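PDB 5NMP: isatin hydrolase from Ralstonia solanacearum, which hydrolyses the lactam ring of isatin to give isatinate, using a bound manganese ion. Local coordinates for residues Gly74-Thr77 and Gly78-Asp82; Thr100-Pro103 and Glu104-Val107; Thr152-Ser155 and Leu156-Gly159. One frame throughout, in Å; residues are numbered along the deposited sequence.

Contact 1: residues Gly74-Thr77 and Gly78-Asp82. With MN (manganese (II) ion), chain K.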
loop_
_atom_site.group_PDB
_atom_site.type_symbol
_atom_site.label_atom_id
_atom_site.label_comp_id
_atom_site.label_asym_id
_atom_site.label_seq_id
_atom_site.Cartn_x
_atom_site.Cartn_y
_atom_site.Cartn_z
ATOM N N GLY A 74 10.626 -10.812 2.841
ATOM C CA GLY A 74 11.517 -9.776 3.320
ATOM C C GLY A 74 10.955 -8.406 3.021
ATOM O O GLY A 74 10.042 -8.269 2.207
ATOM N N GLU A 75 11.490 -7.390 3.688
ATOM C CA GLU A 75 11.131 -6.011 3.392
ATOM C C GLU A 75 11.399 -5.700 1.923
ATOM O O GLU A 75 10.679 -4.928 1.302
ATOM C CB GLU A 75 11.917 -5.043 4.280
ATOM C CG GLU A 75 11.618 -5.159 5.762
ATOM C CD GLU A 75 12.552 -4.310 6.611
ATOM O OE1 GLU A 75 13.704 -4.085 6.188
ATOM O OE2 GLU A 75 12.133 -3.866 7.700
ATOM N N HIS A 76 12.442 -6.312 1.375
ATOM C CA HIS A 76 12.844 -6.060 -0.000
ATOM C C HIS A 76 12.492 -7.240 -0.904
ATOM O O HIS A 76 13.360 -7.852 -1.528
ATOM C CB HIS A 76 14.339 -5.749 -0.055
ATOM C CG HIS A 76 14.718 -4.522 0.715
ATOM N ND1 HIS A 76 15.024 -3.324 0.106
ATOM C CD2 HIS A 76 14.814 -4.301 2.048
ATOM C CE1 HIS A 76 15.307 -2.421 1.029
ATOM N NE2 HIS A 76 15.186 -2.989 2.216
ATOM N N THR A 77 11.197 -7.536 -0.962
ATOM C CA THR A 77 10.667 -8.639 -1.748
ATOM C C THR A 77 9.733 -8.105 -2.828
ATOM O O THR A 77 8.832 -7.321 -2.536
ATOM C CB THR A 77 9.907 -9.646 -0.857
ATOM O OG1 THR A 77 10.813 -10.238 0.084
ATOM C CG2 THR A 77 9.258 -10.741 -1.697
ATOM N N GLY A 78 9.955 -8.522 -4.071
ATOM C CA GLY A 78 9.102 -8.120 -5.178
ATOM C C GLY A 78 9.062 -6.624 -5.415
ATOM O O GLY A 78 10.046 -5.919 -5.190
ATOM N N THR A 79 7.918 -6.138 -5.884
ATOM C CA THR A 79 7.708 -4.703 -6.018
ATOM C C THR A 79 7.761 -4.060 -4.640
ATOM O O THR A 79 6.819 -4.190 -3.857
ATOM C CB THR A 79 6.356 -4.384 -6.676
ATOM O OG1 THR A 79 6.246 -5.086 -7.917
ATOM C CG2 THR A 79 6.221 -2.895 -6.931
ATOM N N HIS A 80 8.860 -3.378 -4.334
ATOM C CA HIS A 80 9.011 -2.806 -3.003
ATOM C C HIS A 80 9.621 -1.408 -2.985
ATOM O O HIS A 80 10.044 -0.876 -4.012
ATOM C CB HIS A 80 9.840 -3.741 -2.121
ATOM C CG HIS A 80 11.289 -3.802 -2.488
ATOM N ND1 HIS A 80 11.812 -4.794 -3.289
ATOM C CD2 HIS A 80 12.332 -3.010 -2.141
ATOM C CE1 HIS A 80 13.113 -4.606 -3.428
ATOM N NE2 HIS A 80 13.452 -3.529 -2.742
ATOM N N PHE A 81 9.660 -0.838 -1.784
ATOM C CA PHE A 81 10.038 0.547 -1.535
ATOM C C PHE A 81 11.315 0.581 -0.699
ATOM O O PHE A 81 11.428 -0.148 0.283
ATOM C CB PHE A 81 8.878 1.259 -0.819
ATOM C CG PHE A 81 9.165 2.682 -0.405
ATOM C CD1 PHE A 81 8.753 3.743 -1.195
ATOM C CD2 PHE A 81 9.796 2.958 0.799
ATOM C CE1 PHE A 81 8.994 5.050 -0.811
ATOM C CE2 PHE A 81 10.041 4.265 1.188
ATOM C CZ PHE A 81 9.639 5.311 0.382
ATOM N N ASP A 82 12.277 1.415 -1.089
ATOM C CA ASP A 82 13.514 1.564 -0.320
ATOM C C ASP A 82 13.502 2.852 0.499
ATOM O O ASP A 82 13.459 3.948 -0.059
ATOM C CB ASP A 82 14.741 1.556 -1.241
ATOM C CG ASP A 82 15.013 0.189 -1.857
ATOM O OD1 ASP A 82 14.871 -0.839 -1.158
ATOM O OD2 ASP A 82 15.382 0.142 -3.049
HETATM MN MN MN K . 15.352 -2.805 -1.905
#
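The imidazole of H80 lies flat against the backbone of H76. Its CB packs near the carbonyl O of E75. With CG set between the backbone N and the carbonyl carbon (chi1 71°), one face of the ring meets H76 CA, which stands 3.5 Å from the H80 ring centroid, almost exactly on the ring normal, in a CH-pi contact. CG faces that same H76 CA, CE1 lies near H76 C, and CD2 is beside H76 ND1. H80 ND1 donates to G78 O at 2.8 Å, a bond tilted somewhat from the ring plane, which helps fix the ring's rotation with NE2 on the manganese ion, 2.2 Å away. G78 has a positive phi (60°), a conformation that favours glycine. The sequence H-T-G-T-H-F-D is the metal-binding core of the cyclase family motif HxGTHxDxPxH. H76 ND1 binds the metal at 2.1 Å and D82 OD1 at 2.2 Å; imidazole nitrogens and a carboxylate oxygen are common manganese ligands, and two further atoms from elsewhere complete the site. The other ring nitrogen of H76, NE2, is hydrogen-bonded to S254 OG. T77 OG1 accepts from G74 N at 2.8 Å, closing a short turn around E75 and H76.

Contact 2: residues Thr100-Pro103 and Glu104-Val107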
loop_
_atom_site.group_PDB
_atom_site.type_symbol
_atom_site.label_atom_id
_atom_site.label_comp_id
_atom_site.label_asym_id
_atom_site.label_seq_id
_atom_site.Cartn_x
_atom_site.Cartn_y
_atom_site.Cartn_z
ATOM N N THR A 100 8.137 6.105 9.851
ATOM C CA THR A 100 8.373 7.474 10.311
ATOM C C THR A 100 8.502 8.501 9.184
ATOM O O THR A 100 8.476 9.703 9.444
ATOM C CB THR A 100 9.641 7.562 11.191
ATOM O OG1 THR A 100 10.794 7.210 10.417
ATOM C CG2 THR A 100 9.528 6.632 12.391
ATOM N N ILE A 101 8.649 8.039 7.944
ATOM C CA ILE A 101 8.667 8.948 6.796
ATOM C C ILE A 101 7.361 9.729 6.736
ATOM O O ILE A 101 6.285 9.151 6.888
ATOM C CB ILE A 101 8.863 8.197 5.459
ATOM C CG1 ILE A 101 10.237 7.544 5.392
ATOM C CG2 ILE A 101 8.695 9.134 4.273
ATOM C CD1 ILE A 101 10.397 6.627 4.203
ATOM N N ALA A 102 7.455 11.040 6.528
ATOM C CA ALA A 102 6.270 11.884 6.397
ATOM C C ALA A 102 5.347 11.376 5.291
ATOM O O ALA A 102 5.772 11.239 4.143
ATOM C CB ALA A 102 6.671 13.325 6.127
ATOM N N PRO A 103 4.081 11.096 5.643
ATOM C CA PRO A 103 3.053 10.530 4.758
ATOM C C PRO A 103 2.900 11.273 3.429
ATOM O O PRO A 103 2.483 10.672 2.438
ATOM C CB PRO A 103 1.777 10.654 5.595
ATOM C CG PRO A 103 2.254 10.585 6.997
ATOM C CD PRO A 103 3.567 11.310 7.006
ATOM N N GLU A 104 3.244 12.557 3.418
ATOM C CA GLU A 104 3.183 13.375 2.210
ATOM C C GLU A 104 4.054 12.816 1.086
ATOM O O GLU A 104 3.766 13.031 -0.090
ATOM C CB GLU A 104 3.605 14.817 2.518
ATOM C CG GLU A 104 2.620 15.601 3.380
ATOM C CD GLU A 104 2.684 15.237 4.858
ATOM O OE1 GLU A 104 3.731 14.724 5.304
ATOM O OE2 GLU A 104 1.684 15.467 5.573
ATOM N N ASN A 105 5.113 12.096 1.448
ATOM C CA ASN A 105 6.064 11.577 0.468
ATOM C C ASN A 105 5.599 10.297 -0.216
ATOM O O ASN A 105 6.295 9.763 -1.082
ATOM C CB ASN A 105 7.423 11.325 1.124
ATOM C CG ASN A 105 8.012 12.574 1.738
ATOM O OD1 ASN A 105 8.394 13.505 1.030
ATOM N ND2 ASN A 105 8.091 12.601 3.063
ATOM N N PHE A 106 4.430 9.802 0.175
ATOM C CA PHE A 106 3.905 8.566 -0.395
ATOM C C PHE A 106 3.106 8.849 -1.667
ATOM O O PHE A 106 2.619 7.931 -2.329
ATOM C CB PHE A 106 3.040 7.830 0.629
ATOM C CG PHE A 106 3.778 7.439 1.880
ATOM C CD1 PHE A 106 5.148 7.238 1.861
ATOM C CD2 PHE A 106 3.097 7.271 3.075
ATOM C CE1 PHE A 106 5.824 6.879 3.011
ATOM C CE2 PHE A 106 3.767 6.910 4.228
ATOM C CZ PHE A 106 5.131 6.714 4.197
ATOM N N VAL A 107 2.975 10.130 -1.998
ATOM C CA VAL A 107 2.308 10.559 -3.221
ATOM C C VAL A 107 3.166 11.609 -3.928
ATOM O O VAL A 107 3.641 12.557 -3.302
ATOM C CB VAL A 107 0.895 11.125 -2.933
ATOM C CG1 VAL A 107 -0.056 10.007 -2.534
ATOM C CG2 VAL A 107 0.945 12.190 -1.843
#
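A102 and P103 open a tight 3-10 turn in which N105 N donates to A102 O (2.9 Å, nearly straight at 168°) and F106 N to P103 O (3.1 Å). Proline suits the first position, since its ring already holds phi near the value the turn needs and no N-H is called for there. N105 adds its side chain to the same acceptor: with CG beside the backbone N (chi1 -59°), the amide folds back and ND2 reaches A102 O at 2.9 Å, less straight than the backbone bond. The F106 ring lies alongside P103, CD2 3.7 Å from P103 CA, while its CE1 meets I101 CG2 at 3.9 Å. On the exposed flank the E104 chain bends at chi2, which brings OE1 alongside A102 CB. V25 and R259 of the second subunit pack on P103 and F106 respectively. The chemistry implies a division of labour: N105 gives A102 O two donors, and the bent ND2 bond probably restrains the side-chain amide, whereas the apolar side chains, F106 packing on A246 and P247 and branched I101 on A83 and P84, anchor the turn in the connection from strand 80-82 to strand 107-114.

Contact 3: residues Thr152-Ser155 and Leu156-Gly159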
loop_
_atom_site.group_PDB
_atom_site.type_symbol
_atom_site.label_atom_id
_atom_site.label_comp_id
_atom_site.label_asym_id
_atom_site.label_seq_id
_atom_site.Cartn_x
_atom_site.Cartn_y
_atom_site.Cartn_z
ATOM N N THR A 152 12.865 -0.029 -18.735
ATOM C CA THR A 152 13.833 -0.873 -19.425
ATOM C C THR A 152 13.201 -2.125 -20.030
ATOM O O THR A 152 13.886 -2.910 -20.683
ATOM C CB THR A 152 14.953 -1.318 -18.473
ATOM O OG1 THR A 152 14.373 -1.983 -17.344
ATOM C CG2 THR A 152 15.763 -0.120 -17.993
ATOM N N ASP A 153 11.901 -2.305 -19.801
ATOM C CA ASP A 153 11.170 -3.516 -20.198
ATOM C C ASP A 153 11.746 -4.779 -19.555
ATOM O O ASP A 153 11.489 -5.893 -20.012
ATOM C CB ASP A 153 11.148 -3.671 -21.725
ATOM C CG ASP A 153 10.030 -2.878 -22.379
ATOM O OD1 ASP A 153 9.403 -2.043 -21.690
ATOM O OD2 ASP A 153 9.780 -3.085 -23.587
ATOM N N TRP A 154 12.507 -4.600 -18.481
ATOM C CA TRP A 154 13.125 -5.714 -17.771
ATOM C C TRP A 154 12.084 -6.589 -17.075
ATOM O O TRP A 154 12.324 -7.768 -16.815
ATOM C CB TRP A 154 14.134 -5.192 -16.747
ATOM C CG TRP A 154 15.122 -6.215 -16.297
ATOM C CD1 TRP A 154 15.003 -7.060 -15.232
ATOM C CD2 TRP A 154 16.389 -6.501 -16.898
ATOM N NE1 TRP A 154 16.120 -7.857 -15.135
ATOM C CE2 TRP A 154 16.986 -7.532 -16.146
ATOM C CE3 TRP A 154 17.077 -5.984 -18.000
ATOM C CZ2 TRP A 154 18.240 -8.059 -16.461
ATOM C CZ3 TRP A 154 18.322 -6.507 -18.311
ATOM C CH2 TRP A 154 18.890 -7.533 -17.544
ATOM N N SER A 155 10.927 -6.004 -16.782
ATOM C CA SER A 155 9.847 -6.708 -16.098
ATOM C C SER A 155 9.319 -7.906 -16.887
ATOM O O SER A 155 8.657 -8.780 -16.328
ATOM C CB SER A 155 8.696 -5.743 -15.802
ATOM O OG SER A 155 8.238 -5.124 -16.993
ATOM N N LEU A 156 9.613 -7.946 -18.183
ATOM C CA LEU A 156 9.158 -9.044 -19.028
ATOM C C LEU A 156 9.953 -10.326 -18.773
ATOM O O LEU A 156 9.597 -11.398 -19.265
ATOM C CB LEU A 156 9.254 -8.653 -20.505
ATOM C CG LEU A 156 8.422 -7.447 -20.956
ATOM C CD1 LEU A 156 8.656 -7.158 -22.435
ATOM C CD2 LEU A 156 6.942 -7.671 -20.672
ATOM N N ARG A 157 11.027 -10.210 -17.999
ATOM C CA ARG A 157 11.873 -11.354 -17.674
ATOM C C ARG A 157 11.392 -12.087 -16.422
ATOM O O ARG A 157 12.000 -13.072 -16.006
ATOM C CB ARG A 157 13.324 -10.907 -17.470
ATOM C CG ARG A 157 14.019 -10.361 -18.706
ATOM C CD ARG A 157 15.264 -9.580 -18.301
ATOM N NE ARG A 157 16.019 -9.069 -19.441
ATOM C CZ ARG A 157 17.202 -9.541 -19.823
ATOM N NH1 ARG A 157 17.770 -10.537 -19.152
ATOM N NH2 ARG A 157 17.818 -9.016 -20.874
ATOM N N VAL A 158 10.303 -11.603 -15.830
ATOM C CA VAL A 158 9.846 -12.085 -14.527
ATOM C C VAL A 158 9.498 -13.581 -14.517
ATOM O O VAL A 158 9.577 -14.234 -13.476
ATOM C CB VAL A 158 8.623 -11.266 -14.035
ATOM C CG1 VAL A 158 7.365 -11.639 -14.807
ATOM C CG2 VAL A 158 8.419 -11.453 -12.541
ATOM N N GLY A 159 9.137 -14.130 -15.673
ATOM C CA GLY A 159 8.827 -15.545 -15.769
ATOM C C GLY A 159 10.053 -16.439 -15.682
ATOM O O GLY A 159 9.941 -17.634 -15.411
#
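W154 and R157 are stacked flat on each other, the guanidinium and indole planes only 2° apart. R157 CZ sits 3.6 Å from the centroid of the six-membered ring of W154, a cation-pi contact, and R157 CD lies 3.5 Å from the centroid of the five-membered ring, adding a CH-pi contact over the same face. The chain is extended from CG to NE, and arginine suits the place because its apolar stem and flat charged end can both lie on the broad indole. Polar partners outside hold both groups in place: R157 NH2 forms a salt bridge with E123 and NH1 hydrogen-bonds to the carbonyl of A163, while W154 NE1 hydrogen-bonds to the carbonyl of F164.

The backbone that carries the stack forms a 3-10 turn, in the loop between strand 147-151 of the large mixed sheet and helix 161-165; its firm bond is R157 N to W154 O, at 3.0 Å. D153 adopts a left-handed backbone conformation that aspartate tolerates well; its carboxylate is salt-bridged to R151, and S155 OG is hydrogen-bonded to E197.

Elsewhere the contact is looser. The flanking turn bonds, L156 N to D153 O and V158 N to S155 O, are weak, both at 3.3 Å. L156 is exposed, and its side chain barely meets that of D153 (L156 CD1 to D153 CB 4.3 Å), though L156 CG lies 3.6 Å from D153 O.

In the fold
From the N terminus, the chain leaves strand 66-74 and enters contact 1, whose loop runs straight into strand 80-82. Contact 2 follows in the connection from that strand to strand 107-114, and contact 3 in the loop from strand 147-151 to helix 161-165. The three are strictly in series; none nests in or crosses another. Contacts 1 and 2 touch, F81 CE2 packing on I101 CD1 at 3.8 Å, and both reach the second subunit. Contact 3 touches neither: its nearest atoms are about 8 Å from those of contact 1, and it lies across the chain's centre from contact 2. Contact 1 includes strand 80-82 of the mixed sheet, contact 2 leads into strand 107-114 and contact 3 follows strand 147-151.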